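Local coordinates for protein taurocyamine kinase (Schistosoma mansoni, PDB 4WOD) that catalyses the reversible, magnesium-dependent transfer of a phosphoryl group between ATP and the guanidino compound taurocyamine, at residues Thr483-Gly488 and Met639-Leu644; Lys576-Trp581 and Lys604-Gly609; Tyr664-Arg669 and His700-Gly705. The protein carries 4 engineered substitutions. All blocks are in the same frame, centred on the assembly; numbering follows the deposited sequence.

Contact 1 of 3, residues Thr483-Gly488 and Met639-Leu644; sequences TRVRVG and MRASVL
Val485 and Ala641 face each other at a non-hydrogen-bonded pair, and CG2 of Val485 rests 3.6 Å from CB of Ala641. The other branch, CG1, lies anti to the backbone N (chi1 -172°) and meets CG of Met639 at 3.7 Å. Met639 runs out extended and bends at its last torsion; its CE reaches CG1 of Val487 at 3.6 Å. Helices 599-614 and 695-715 cover this apolar face, with Leu606 against Val485 and Met702 against Ala641. The two segments are adjacent inner strands of the eight-stranded antiparallel sheet of the phosphagen kinase C-terminal domain, joined by hydrogen-bonded pairs Arg484-Ser642 and Arg486-Arg640; the bond from Ser642 N to Arg484 O is 2.7 Å long. On the other face, which carries arginines of the predicted ATP site, CB of Arg640 sits over the centre of the Arg486 guanidinium, whose NH1 is hydrogen-bonded to Asn634. NH1 of Arg484 and NH1 of Arg640 approach to 3.8 Å, their guanidinium planes 75° apart. A water bonded to Ser642 OG, Arg640 O and Arg484 NH1, and weakly to Arg640 NH1, bridges the two side chains, while Arg640 NH2 forms a salt bridge with Asp684.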
ATOM      1  N   THR A 483      13.119  27.296 -16.658  1.00 24.32           N
ATOM      2  CA  THR A 483      11.959  28.055 -16.204  1.00 22.72           C
ATOM      3  C   THR A 483      10.685  27.262 -16.503  1.00 21.47           C
ATOM      4  O   THR A 483      10.628  26.509 -17.470  1.00 23.34           O
ATOM      5  CB  THR A 483      11.917  29.443 -16.886  1.00 26.91           C
ATOM      6  OG1 THR A 483      13.172  30.098 -16.677  1.00 24.81           O
ATOM      7  CG2 THR A 483      10.785  30.324 -16.329  1.00 23.95           C
ATOM      8  N   ARG A 484       9.668  27.453 -15.666  1.00 22.48           N
ATOM      9  CA  ARG A 484       8.455  26.671 -15.702  1.00 16.28           C
ATOM     10  C   ARG A 484       7.335  27.531 -15.113  1.00 16.13           C
ATOM     11  O   ARG A 484       7.548  28.243 -14.125  1.00 17.95           O
ATOM     12  CB  ARG A 484       8.656  25.369 -14.900  1.00 18.47           C
ATOM     13  CG  ARG A 484       7.507  24.324 -14.899  1.00 18.94           C
ATOM     14  CD  ARG A 484       7.843  23.233 -13.851  1.00 17.89           C
ATOM     15  NE  ARG A 484       6.918  22.091 -13.775  1.00 20.59           N
ATOM     16  CZ  ARG A 484       5.915  21.982 -12.900  1.00 25.88           C
ATOM     17  NH1 ARG A 484       5.668  22.960 -12.047  1.00 23.30           N
ATOM     18  NH2 ARG A 484       5.143  20.896 -12.881  1.00 26.27           N
ATOM     19  N   VAL A 485       6.168  27.513 -15.745  1.00 17.04           N
ATOM     20  CA  VAL A 485       4.957  28.031 -15.097  1.00 16.90           C
ATOM     21  C   VAL A 485       3.860  27.007 -15.301  1.00 14.41           C
ATOM     22  O   VAL A 485       3.693  26.490 -16.388  1.00 16.46           O
ATOM     23  CB  VAL A 485       4.485  29.406 -15.642  1.00 14.91           C
ATOM     24  CG1 VAL A 485       3.338  29.958 -14.761  1.00 14.82           C
ATOM     25  CG2 VAL A 485       5.627  30.388 -15.685  1.00 17.71           C
ATOM     26  N   ARG A 486       3.109  26.705 -14.251  1.00 17.62           N
ATOM     27  CA  ARG A 486       1.976  25.817 -14.414  1.00 16.02           C
ATOM     28  C   ARG A 486       0.725  26.381 -13.748  1.00 19.31           C
ATOM     29  O   ARG A 486       0.815  27.275 -12.888  1.00 18.26           O
ATOM     30  CB  ARG A 486       2.284  24.426 -13.853  1.00 17.45           C
ATOM     31  CG  ARG A 486       2.501  24.342 -12.361  1.00 18.63           C
ATOM     32  CD  ARG A 486       1.189  24.161 -11.557  1.00 20.96           C
ATOM     33  NE  ARG A 486       1.456  23.915 -10.136  1.00 19.61           N
ATOM     34  CZ  ARG A 486       0.702  24.339  -9.125  1.00 23.06           C
ATOM     35  NH1 ARG A 486      -0.385  25.064  -9.345  1.00 23.09           N
ATOM     36  NH2 ARG A 486       1.047  24.034  -7.880  1.00 25.37           N
ATOM     37  N   VAL A 487      -0.425  25.831 -14.131  1.00 14.76           N
ATOM     38  CA  VAL A 487      -1.673  26.085 -13.401  1.00 16.43           C
ATOM     39  C   VAL A 487      -2.457  24.801 -13.196  1.00 19.17           C
ATOM     40  O   VAL A 487      -2.313  23.848 -13.970  1.00 19.24           O
ATOM     41  CB  VAL A 487      -2.593  27.103 -14.124  1.00 14.52           C
ATOM     42  CG1 VAL A 487      -1.963  28.511 -14.149  1.00 15.80           C
ATOM     43  CG2 VAL A 487      -2.941  26.608 -15.521  1.00 21.86           C
ATOM     44  N   GLY A 488      -3.288  24.777 -12.152  1.00 14.94           N
ATOM     45  CA  GLY A 488      -4.298  23.746 -12.019  1.00 14.38           C
ATOM     46  C   GLY A 488      -5.620  24.195 -12.625  1.00 16.41           C
ATOM     47  O   GLY A 488      -5.902  25.385 -12.630  1.00 16.02           O
ATOM     48  N   MET A 639      -1.574  29.220  -9.826  1.00 16.47           N
ATOM     49  CA  MET A 639      -0.399  29.412 -10.672  1.00 15.93           C
ATOM     50  C   MET A 639       0.874  29.330  -9.886  1.00 16.60           C
ATOM     51  O   MET A 639       1.039  30.007  -8.872  1.00 22.51           O
ATOM     52  CB  MET A 639      -0.446  30.761 -11.384  1.00 17.97           C
ATOM     53  CG  MET A 639       0.765  31.012 -12.281  1.00 21.86           C
ATOM     54  SD  MET A 639       0.584  32.471 -13.333  1.00 24.02           S
ATOM     55  CE  MET A 639      -0.436  31.773 -14.656  1.00 19.34           C
ATOM     56  N   ARG A 640       1.785  28.508 -10.379  1.00 21.13           N
ATOM     57  CA  ARG A 640       3.103  28.401  -9.812  1.00 19.98           C
ATOM     58  C   ARG A 640       4.137  28.593 -10.912  1.00 16.96           C
ATOM     59  O   ARG A 640       4.249  27.764 -11.819  1.00 18.78           O
ATOM     60  CB  ARG A 640       3.281  27.044  -9.113  1.00 20.89           C
ATOM     61  CG  ARG A 640       4.638  26.850  -8.432  1.00 23.49           C
ATOM     62  CD  ARG A 640       4.722  25.424  -7.862  1.00 23.12           C
ATOM     63  NE  ARG A 640       5.966  25.131  -7.159  1.00 30.09           N
ATOM     64  CZ  ARG A 640       7.116  24.809  -7.750  1.00 33.57           C
ATOM     65  NH1 ARG A 640       7.203  24.760  -9.073  1.00 34.56           N
ATOM     66  NH2 ARG A 640       8.189  24.541  -7.015  1.00 33.30           N
ATOM     67  N   ALA A 641       4.842  29.719 -10.846  1.00 20.72           N
ATOM     68  CA  ALA A 641       5.976  29.982 -11.725  1.00 20.50           C
ATOM     69  C   ALA A 641       7.262  29.711 -10.967  1.00 21.67           C
ATOM     70  O   ALA A 641       7.404  30.085  -9.801  1.00 24.11           O
ATOM     71  CB  ALA A 641       5.958  31.402 -12.224  1.00 21.39           C
ATOM     72  N   SER A 642       8.224  29.103 -11.635  1.00 21.92           N
ATOM     73  CA  SER A 642       9.404  28.674 -10.926  1.00 19.35           C
ATOM     74  C   SER A 642      10.626  28.677 -11.812  1.00 22.81           C
ATOM     75  O   SER A 642      10.518  28.690 -13.042  1.00 22.35           O
ATOM     76  CB  SER A 642       9.182  27.278 -10.335  1.00 21.25           C
ATOM     77  OG  SER A 642       9.077  26.308 -11.357  1.00 22.17           O
ATOM     78  N   VAL A 643      11.791  28.688 -11.174  1.00 23.94           N
ATOM     79  CA  VAL A 643      13.062  28.537 -11.874  1.00 24.60           C
ATOM     80  C   VAL A 643      13.945  27.550 -11.145  1.00 25.09           C
ATOM     81  O   VAL A 643      13.866  27.407  -9.927  1.00 28.85           O
ATOM     82  CB  VAL A 643      13.841  29.879 -12.004  1.00 24.77           C
ATOM     83  CG1 VAL A 643      13.123  30.832 -12.938  1.00 25.95           C
ATOM     84  CG2 VAL A 643      14.087  30.510 -10.628  1.00 24.51           C
ATOM     85  N   LEU A 644      14.792  26.867 -11.902  1.00 28.09           N
ATOM     86  CA  LEU A 644      15.881  26.119 -11.311  1.00 32.85           C
ATOM     87  C   LEU A 644      17.090  27.061 -11.241  1.00 33.93           C
ATOM     88  O   LEU A 644      17.700  27.382 -12.264  1.00 33.12           O
ATOM     89  CB  LEU A 644      16.181  24.865 -12.127  1.00 33.62           C
ATOM     90  CG  LEU A 644      16.963  23.780 -11.398  1.00 39.58           C
ATOM     91  CD1 LEU A 644      16.443  23.630  -9.976  1.00 34.53           C
ATOM     92  CD2 LEU A 644      16.831  22.481 -12.154  1.00 38.69           C
TER
HETATM   93  O   HOH W   1       6.294  26.023 -11.738  1.00 21.94           O

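Contact 2 of 3, residues Lys576-Trp581 and Lys604-Gly609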
ATOM      1  N   LYS A 576       8.582  19.115 -25.808  1.00 19.97           N
ATOM      2  CA  LYS A 576       8.383  18.899 -24.371  1.00 18.75           C
ATOM      3  C   LYS A 576       8.457  20.199 -23.569  1.00 19.62           C
ATOM      4  O   LYS A 576       8.939  20.213 -22.435  1.00 22.73           O
ATOM      5  CB  LYS A 576       9.395  17.879 -23.832  1.00 23.73           C
ATOM      6  CG  LYS A 576       9.222  16.514 -24.453  1.00 21.67           C
ATOM      7  CD  LYS A 576      10.387  15.592 -24.160  1.00 27.47           C
ATOM      8  CE  LYS A 576      10.519  14.544 -25.270  1.00 25.26           C
ATOM      9  NZ  LYS A 576      11.485  13.458 -24.950  1.00 30.22           N
ATOM     10  N   THR A 577       7.927  21.270 -24.155  1.00 15.73           N
ATOM     11  CA  THR A 577       7.902  22.584 -23.534  1.00 17.86           C
ATOM     12  C   THR A 577       6.487  22.989 -23.156  1.00 15.55           C
ATOM     13  O   THR A 577       6.276  24.016 -22.519  1.00 20.47           O
ATOM     14  CB  THR A 577       8.487  23.659 -24.448  1.00 20.95           C
ATOM     15  OG1 THR A 577       7.720  23.729 -25.654  1.00 17.15           O
ATOM     16  CG2 THR A 577       9.936  23.341 -24.771  1.00 17.30           C
ATOM     17  N   PHE A 578       5.529  22.161 -23.539  1.00 15.68           N
ATOM     18  CA  PHE A 578       4.146  22.339 -23.131  1.00 15.43           C
ATOM     19  C   PHE A 578       3.588  20.953 -22.820  1.00 16.88           C
ATOM     20  O   PHE A 578       3.639  20.059 -23.657  1.00 15.57           O
ATOM     21  CB  PHE A 578       3.320  23.047 -24.226  1.00 16.44           C
ATOM     22  CG  PHE A 578       1.888  23.273 -23.834  1.00 14.35           C
ATOM     23  CD1 PHE A 578       1.553  24.298 -22.964  1.00 17.02           C
ATOM     24  CD2 PHE A 578       0.884  22.440 -24.313  1.00 16.84           C
ATOM     25  CE1 PHE A 578       0.222  24.503 -22.580  1.00 17.11           C
ATOM     26  CE2 PHE A 578      -0.452  22.642 -23.936  1.00 16.30           C
ATOM     27  CZ  PHE A 578      -0.771  23.663 -23.065  1.00 15.00           C
ATOM     28  N   LEU A 579       3.101  20.767 -21.595  1.00 19.21           N
ATOM     29  CA  LEU A 579       2.670  19.446 -21.143  1.00 17.59           C
ATOM     30  C   LEU A 579       1.396  19.582 -20.325  1.00 16.98           C
ATOM     31  O   LEU A 579       1.179  20.616 -19.710  1.00 15.02           O
ATOM     32  CB  LEU A 579       3.748  18.767 -20.290  1.00 18.94           C
ATOM     33  CG  LEU A 579       5.220  18.919 -20.714  1.00 18.67           C
ATOM     34  CD1 LEU A 579       5.797  20.131 -20.009  1.00 19.98           C
ATOM     35  CD2 LEU A 579       6.021  17.658 -20.403  1.00 19.53           C
ATOM     36  N   VAL A 580       0.574  18.534 -20.321  1.00 13.96           N
ATOM     37  CA  VAL A 580      -0.631  18.507 -19.497  1.00 16.41           C
ATOM     38  C   VAL A 580      -0.729  17.142 -18.819  1.00 16.34           C
ATOM     39  O   VAL A 580      -0.661  16.114 -19.482  1.00 13.81           O
ATOM     40  CB  VAL A 580      -1.928  18.766 -20.309  1.00 16.56           C
ATOM     41  CG1 VAL A 580      -3.130  18.906 -19.354  1.00 15.93           C
ATOM     42  CG2 VAL A 580      -1.803  20.028 -21.192  1.00 14.41           C
ATOM     43  N   TRP A 581      -0.849  17.135 -17.496  1.00 15.54           N
ATOM     44  CA  TRP A 581      -1.140  15.893 -16.778  1.00 14.66           C
ATOM     45  C   TRP A 581      -2.650  15.793 -16.598  1.00 15.98           C
ATOM     46  O   TRP A 581      -3.274  16.719 -16.076  1.00 17.05           O
ATOM     47  CB  TRP A 581      -0.452  15.867 -15.412  1.00 16.60           C
ATOM     48  CG  TRP A 581       0.861  15.147 -15.358  1.00 25.99           C
ATOM     49  CD1 TRP A 581       1.151  14.006 -14.652  1.00 24.88           C
ATOM     50  CD2 TRP A 581       2.075  15.524 -16.026  1.00 26.65           C
ATOM     51  NE1 TRP A 581       2.470  13.650 -14.850  1.00 29.21           N
ATOM     52  CE2 TRP A 581       3.057  14.567 -15.684  1.00 33.03           C
ATOM     53  CE3 TRP A 581       2.423  16.573 -16.883  1.00 31.10           C
ATOM     54  CZ2 TRP A 581       4.366  14.633 -16.171  1.00 31.51           C
ATOM     55  CZ3 TRP A 581       3.728  16.641 -17.360  1.00 33.61           C
ATOM     56  CH2 TRP A 581       4.679  15.675 -17.007  1.00 35.39           C
ATOM     57  N   LYS A 604       3.942  33.135 -21.912  1.00 13.79           N
ATOM     58  CA  LYS A 604       3.154  33.320 -23.118  1.00 18.54           C
ATOM     59  C   LYS A 604       2.614  31.973 -23.631  1.00 20.71           C
ATOM     60  O   LYS A 604       1.420  31.846 -23.878  1.00 17.66           O
ATOM     61  CB  LYS A 604       3.993  34.012 -24.197  1.00 21.91           C
ATOM     62  CG  LYS A 604       3.198  34.413 -25.452  1.00 26.00           C
ATOM     63  CD  LYS A 604       3.987  35.383 -26.335  1.00 34.89           C
ATOM     64  CE  LYS A 604       3.251  35.682 -27.639  1.00 39.32           C
ATOM     65  NZ  LYS A 604       3.140  34.449 -28.457  1.00 36.54           N
ATOM     66  N   ARG A 605       3.490  30.975 -23.760  1.00 19.31           N
ATOM     67  CA  ARG A 605       3.090  29.645 -24.221  1.00 18.57           C
ATOM     68  C   ARG A 605       2.046  29.036 -23.283  1.00 18.18           C
ATOM     69  O   ARG A 605       1.033  28.509 -23.733  1.00 17.63           O
ATOM     70  CB  ARG A 605       4.311  28.715 -24.331  1.00 18.79           C
ATOM     71  CG  ARG A 605       4.004  27.357 -24.916  1.00 23.28           C
ATOM     72  CD  ARG A 605       5.289  26.607 -25.276  1.00 24.52           C
ATOM     73  NE  ARG A 605       6.218  26.576 -24.158  1.00 25.42           N
ATOM     74  CZ  ARG A 605       7.379  27.219 -24.115  1.00 21.13           C
ATOM     75  NH1 ARG A 605       7.794  27.925 -25.156  1.00 26.97           N
ATOM     76  NH2 ARG A 605       8.135  27.134 -23.029  1.00 22.48           N
ATOM     77  N   LEU A 606       2.291  29.121 -21.975  1.00 18.92           N
ATOM     78  CA  LEU A 606       1.282  28.674 -21.018  1.00 18.45           C
ATOM     79  C   LEU A 606      -0.082  29.340 -21.243  1.00 15.15           C
ATOM     80  O   LEU A 606      -1.084  28.636 -21.366  1.00 16.67           O
ATOM     81  CB  LEU A 606       1.722  28.928 -19.577  1.00 15.29           C
ATOM     82  CG  LEU A 606       0.652  28.419 -18.593  1.00 15.63           C
ATOM     83  CD1 LEU A 606       0.332  26.915 -18.831  1.00 16.34           C
ATOM     84  CD2 LEU A 606       1.073  28.648 -17.157  1.00 15.10           C
ATOM     85  N   ILE A 607      -0.138  30.675 -21.282  1.00 17.65           N
ATOM     86  CA  ILE A 607      -1.437  31.366 -21.367  1.00 18.00           C
ATOM     87  C   ILE A 607      -2.201  30.966 -22.637  1.00 19.32           C
ATOM     88  O   ILE A 607      -3.416  30.709 -22.619  1.00 15.91           O
ATOM     89  CB  ILE A 607      -1.286  32.921 -21.310  1.00 20.61           C
ATOM     90  CG1 ILE A 607      -0.560  33.355 -20.031  1.00 20.32           C
ATOM     91  CG2 ILE A 607      -2.653  33.605 -21.421  1.00 22.87           C
ATOM     92  CD1 ILE A 607      -1.108  32.746 -18.765  1.00 24.98           C
ATOM     93  N   GLU A 608      -1.473  30.869 -23.739  1.00 17.91           N
ATOM     94  CA  GLU A 608      -2.083  30.532 -25.003  1.00 15.58           C
ATOM     95  C   GLU A 608      -2.613  29.101 -24.973  1.00 17.02           C
ATOM     96  O   GLU A 608      -3.650  28.814 -25.565  1.00 16.18           O
ATOM     97  CB  GLU A 608      -1.082  30.719 -26.139  1.00 18.56           C
ATOM     98  CG  GLU A 608      -0.788  32.186 -26.421  1.00 24.63           C
ATOM     99  CD  GLU A 608       0.371  32.366 -27.377  1.00 36.92           C
ATOM    100  OE1 GLU A 608       0.961  31.341 -27.804  1.00 32.47           O
ATOM    101  OE2 GLU A 608       0.697  33.534 -27.683  1.00 38.69           O
ATOM    102  N   GLY A 609      -1.925  28.223 -24.245  1.00 14.45           N
ATOM    103  CA  GLY A 609      -2.380  26.854 -24.101  1.00 17.73           C
ATOM    104  C   GLY A 609      -3.628  26.723 -23.244  1.00 14.79           C
ATOM    105  O   GLY A 609      -4.514  25.905 -23.508  1.00 11.72           O
TER
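Thr577, just before strand 578-582, and Phe578, its first residue, pack onto Arg605, Leu606 and Gly609 of helix 599-614, a buried helix-on-sheet contact in the phosphagen kinase C-terminal domain. The strand is one of the eight in the antiparallel sheet, and the axes of the two short segments cross at -49°. The space between them is bridged in the apolar part by the Phe578 ring, whose CG is anti to the backbone N (chi1 -179°). The ring extends to the helix backbone, where CZ comes within 3.7 Å of CA of Gly609; with no side chain on that glycine, the ring can reach the main chain itself. Leu606 gives a looser contact, CD1 approaching CE1 of Phe578 at 4.5 Å, while His523 meets the same ring edge-to-face. One helical turn before Gly609, the long side chain of Arg605 crosses that of Thr577 at about a right angle. CB of Thr577 lies over one face of the guanidinium, offset toward its rim. The terminal nitrogens have partners of their own, NH1 in a salt bridge with Glu522 and NH2 in a hydrogen bond to Gln594. With these two bonds restraining the group, Arg605 NE bonds to Thr577 O at 3.0 Å, a bent bond (140° at the hydrogen) whose donor stands above the plane of the carbonyl.

Contact 3 of 3, residues Tyr664-Arg669 and His700-Gly705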
ATOM      1  N   TYR A 664      10.009  38.532  -0.240  1.00 48.71           N
ATOM      2  CA  TYR A 664       9.587  38.521  -1.635  1.00 49.85           C
ATOM      3  C   TYR A 664       8.577  37.395  -1.896  1.00 45.59           C
ATOM      4  O   TYR A 664       8.198  37.139  -3.040  1.00 37.35           O
ATOM      5  CB  TYR A 664      10.803  38.404  -2.556  1.00 49.18           C
ATOM      6  CG  TYR A 664      11.576  39.701  -2.674  1.00 50.44           C
ATOM      7  CD1 TYR A 664      11.372  40.557  -3.751  1.00 50.88           C
ATOM      8  CD2 TYR A 664      12.495  40.081  -1.701  1.00 54.37           C
ATOM      9  CE1 TYR A 664      12.070  41.745  -3.863  1.00 53.38           C
ATOM     10  CE2 TYR A 664      13.201  41.270  -1.803  1.00 52.01           C
ATOM     11  CZ  TYR A 664      12.981  42.098  -2.886  1.00 53.61           C
ATOM     12  OH  TYR A 664      13.672  43.283  -2.995  1.00 54.66           O
ATOM     13  N   MET A 665       8.146  36.744  -0.815  1.00 45.44           N
ATOM     14  CA  MET A 665       7.069  35.754  -0.843  1.00 40.81           C
ATOM     15  C   MET A 665       7.366  34.638  -1.846  1.00 40.70           C
ATOM     16  O   MET A 665       6.553  34.302  -2.718  1.00 35.42           O
ATOM     17  CB  MET A 665       5.734  36.443  -1.133  1.00 38.74           C
ATOM     18  CG  MET A 665       5.307  37.375   0.011  1.00 46.63           C
ATOM     19  SD  MET A 665       3.846  38.399  -0.300  1.00 56.33           S
ATOM     20  CE  MET A 665       4.479  39.559  -1.518  1.00 45.27           C
ATOM     21  N   LEU A 666       8.566  34.084  -1.702  1.00 34.66           N
ATOM     22  CA  LEU A 666       9.048  32.995  -2.528  1.00 34.61           C
ATOM     23  C   LEU A 666       9.236  31.754  -1.684  1.00 37.88           C
ATOM     24  O   LEU A 666       9.423  31.843  -0.469  1.00 36.20           O
ATOM     25  CB  LEU A 666      10.372  33.353  -3.193  1.00 39.68           C
ATOM     26  CG  LEU A 666      10.401  34.529  -4.158  1.00 40.37           C
ATOM     27  CD1 LEU A 666      11.847  34.850  -4.508  1.00 43.06           C
ATOM     28  CD2 LEU A 666       9.608  34.170  -5.403  1.00 35.79           C
ATOM     29  N   GLN A 667       9.186  30.600  -2.336  1.00 33.13           N
ATOM     30  CA  GLN A 667       9.486  29.342  -1.677  1.00 33.36           C
ATOM     31  C   GLN A 667      10.740  28.780  -2.312  1.00 35.04           C
ATOM     32  O   GLN A 667      10.934  28.923  -3.522  1.00 35.18           O
ATOM     33  CB  GLN A 667       8.320  28.363  -1.805  1.00 41.20           C
ATOM     34  CG  GLN A 667       8.702  26.924  -1.487  1.00 46.65           C
ATOM     35  CD  GLN A 667       7.771  25.911  -2.127  1.00 57.02           C
ATOM     36  OE1 GLN A 667       6.684  25.638  -1.612  1.00 55.64           O
ATOM     37  NE2 GLN A 667       8.195  25.346  -3.259  1.00 56.00           N
ATOM     38  N   ALA A 668      11.600  28.167  -1.503  1.00 36.72           N
ATOM     39  CA  ALA A 668      12.836  27.571  -2.004  1.00 33.52           C
ATOM     40  C   ALA A 668      12.930  26.103  -1.600  1.00 40.07           C
ATOM     41  O   ALA A 668      12.589  25.747  -0.475  1.00 42.58           O
ATOM     42  CB  ALA A 668      14.038  28.333  -1.492  1.00 38.42           C
ATOM     43  N   ARG A 669      13.378  25.253  -2.520  1.00 40.35           N
ATOM     44  CA  ARG A 669      13.608  23.841  -2.209  1.00 44.75           C
ATOM     45  C   ARG A 669      14.882  23.332  -2.903  1.00 47.07           C
ATOM     46  O   ARG A 669      15.094  23.561  -4.096  1.00 43.48           O
ATOM     47  CB  ARG A 669      12.388  22.984  -2.600  1.00 45.63           C
ATOM     48  CG  ARG A 669      12.088  22.953  -4.086  1.00 49.72           C
ATOM     49  CD  ARG A 669      10.877  22.090  -4.449  1.00 57.07           C
ATOM     50  NE  ARG A 669      10.633  22.093  -5.896  1.00 59.23           N
ATOM     51  CZ  ARG A 669      11.201  21.253  -6.760  1.00 59.66           C
ATOM     52  NH1 ARG A 669      12.054  20.327  -6.330  1.00 55.50           N
ATOM     53  NH2 ARG A 669      10.919  21.341  -8.057  1.00 60.12           N
ATOM     54  N   HIS A 700       5.111  37.968 -11.935  1.00 26.44           N
ATOM     55  CA  HIS A 700       6.010  39.103 -11.731  1.00 31.28           C
ATOM     56  C   HIS A 700       6.677  39.049 -10.357  1.00 31.28           C
ATOM     57  O   HIS A 700       7.848  39.404 -10.226  1.00 28.47           O
ATOM     58  CB  HIS A 700       5.275  40.427 -11.894  1.00 30.35           C
ATOM     59  CG  HIS A 700       6.186  41.609 -11.999  1.00 38.65           C
ATOM     60  ND1 HIS A 700       5.903  42.824 -11.414  1.00 44.53           N
ATOM     61  CD2 HIS A 700       7.379  41.761 -12.620  1.00 39.60           C
ATOM     62  CE1 HIS A 700       6.876  43.677 -11.683  1.00 45.95           C
ATOM     63  NE2 HIS A 700       7.786  43.054 -12.410  1.00 42.72           N
ATOM     64  N   GLU A 701       5.937  38.594  -9.345  1.00 26.62           N
ATOM     65  CA  GLU A 701       6.514  38.421  -8.023  1.00 30.02           C
ATOM     66  C   GLU A 701       7.691  37.452  -8.085  1.00 31.91           C
ATOM     67  O   GLU A 701       8.756  37.742  -7.527  1.00 35.15           O
ATOM     68  CB  GLU A 701       5.469  37.940  -7.008  1.00 27.81           C
ATOM     69  CG  GLU A 701       4.567  39.064  -6.530  1.00 32.66           C
ATOM     70  CD  GLU A 701       3.762  38.710  -5.298  1.00 37.29           C
ATOM     71  OE1 GLU A 701       4.127  37.747  -4.583  1.00 42.64           O
ATOM     72  OE2 GLU A 701       2.761  39.409  -5.041  1.00 42.27           O
ATOM     73  N   MET A 702       7.520  36.322  -8.773  1.00 31.56           N
ATOM     74  CA  MET A 702       8.618  35.368  -8.897  1.00 30.99           C
ATOM     75  C   MET A 702       9.803  36.046  -9.569  1.00 29.36           C
ATOM     76  O   MET A 702      10.911  36.019  -9.041  1.00 26.87           O
ATOM     77  CB  MET A 702       8.204  34.114  -9.671  1.00 27.00           C
ATOM     78  CG  MET A 702       9.292  33.051  -9.710  1.00 27.41           C
ATOM     79  SD  MET A 702      10.415  33.275 -11.117  1.00 33.78           S
ATOM     80  CE  MET A 702       9.495  32.516 -12.444  1.00 28.55           C
ATOM     81  N   ALA A 703       9.558  36.668 -10.720  1.00 31.67           N
ATOM     82  CA  ALA A 703      10.609  37.348 -11.477  1.00 29.06           C
ATOM     83  C   ALA A 703      11.359  38.401 -10.635  1.00 34.07           C
ATOM     84  O   ALA A 703      12.588  38.390 -10.570  1.00 34.36           O
ATOM     85  CB  ALA A 703      10.021  37.990 -12.730  1.00 28.74           C
ATOM     86  N   GLU A 704      10.618  39.294  -9.985  1.00 30.26           N
ATOM     87  CA  GLU A 704      11.228  40.313  -9.137  1.00 33.89           C
ATOM     88  C   GLU A 704      12.054  39.679  -8.020  1.00 37.30           C
ATOM     89  O   GLU A 704      13.157  40.140  -7.723  1.00 35.06           O
ATOM     90  CB  GLU A 704      10.162  41.234  -8.538  1.00 35.96           C
ATOM     91  CG  GLU A 704       9.590  42.234  -9.516  1.00 41.44           C
ATOM     92  CD  GLU A 704       8.712  43.265  -8.843  1.00 49.90           C
ATOM     93  OE1 GLU A 704       7.474  43.164  -8.966  1.00 48.49           O
ATOM     94  OE2 GLU A 704       9.261  44.175  -8.184  1.00 58.58           O
ATOM     95  N   GLY A 705      11.522  38.621  -7.414  1.00 31.34           N
ATOM     96  CA  GLY A 705      12.224  37.903  -6.367  1.00 34.05           C
ATOM     97  C   GLY A 705      13.486  37.207  -6.851  1.00 36.79           C
ATOM     98  O   GLY A 705      14.494  37.165  -6.144  1.00 39.23           O
TER
HETATM   99  O   HOH W   2       8.463  39.254  -4.924  1.00 39.34           O
HETATM  100  O   HOH W   3       4.688  34.993  -4.157  1.00 29.78           O
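Leu666 carries its CG anti to its own carbonyl carbon (chi1 -62°), and a chi2 of 170° sets CD1 anti to CA, so that the two methyls of the fork address different residues of helix 695-715. CD1 reaches Gly705, 3.6 Å from its CA, and CD2 lies 3.8 Å from CA of Met702. The close approach at Gly705 is possible because the glycine presents only backbone, and the same CA is also touched from a second direction: CD1 of the Tyr664 ring comes within 3.8 Å of it. Between Tyr664 and Leu666, Met665 adopts a positive phi of 56° as the C-prime residue of a Schellman motif that ends helix 658-663, and on either side of it in sequence Tyr664 and Leu666 both meet helix 695-715. The side chain of Met665 bends at its last torsion and runs obliquely to that of Glu701, its CE meeting OE1 at 3.6 Å.

The polar links across the contact are made through two waters. One donates to Tyr664 O at 2.8 Å and to Glu701 O at 3.0 Å; the other donates to Met665 O and to Glu701 OE1. The salt bridge from OE2 of Glu701 to Arg689 would be expected to favour the charged form of the acid.

From Leu666 the chain runs on as strand 666-669, whose last residue, Arg669, is predicted to belong to the ATP site and is salt-bridged to Asp684. The whole is a helix-to-strand connection in which a Schellman turn leads into an outermost strand of the antiparallel sheet, and that strand is anchored at its start on the C-terminal helix of the phosphagen kinase catalytic domain.

All three contacts belong to one antiparallel sheet in the second phosphagen kinase C-terminal domain. Contact 1 joins two of its inner strands, while contacts 2 and 3 tie strands nearer the opposite ends to helices 599-614 and 695-715. Along the chain, contact 2 is nested within the loop closed by contact 1, and contact 3 follows. Contact 1 stands between the others, its centre about 11 Å from each, whereas the centres of contacts 2 and 3 are about 21 Å apart. Leu606 and Met702 pack the helices against the strands of contact 1 on one face; the arginines, with Arg669 beside Arg640, gather on the other, consistent with the predicted ATP site.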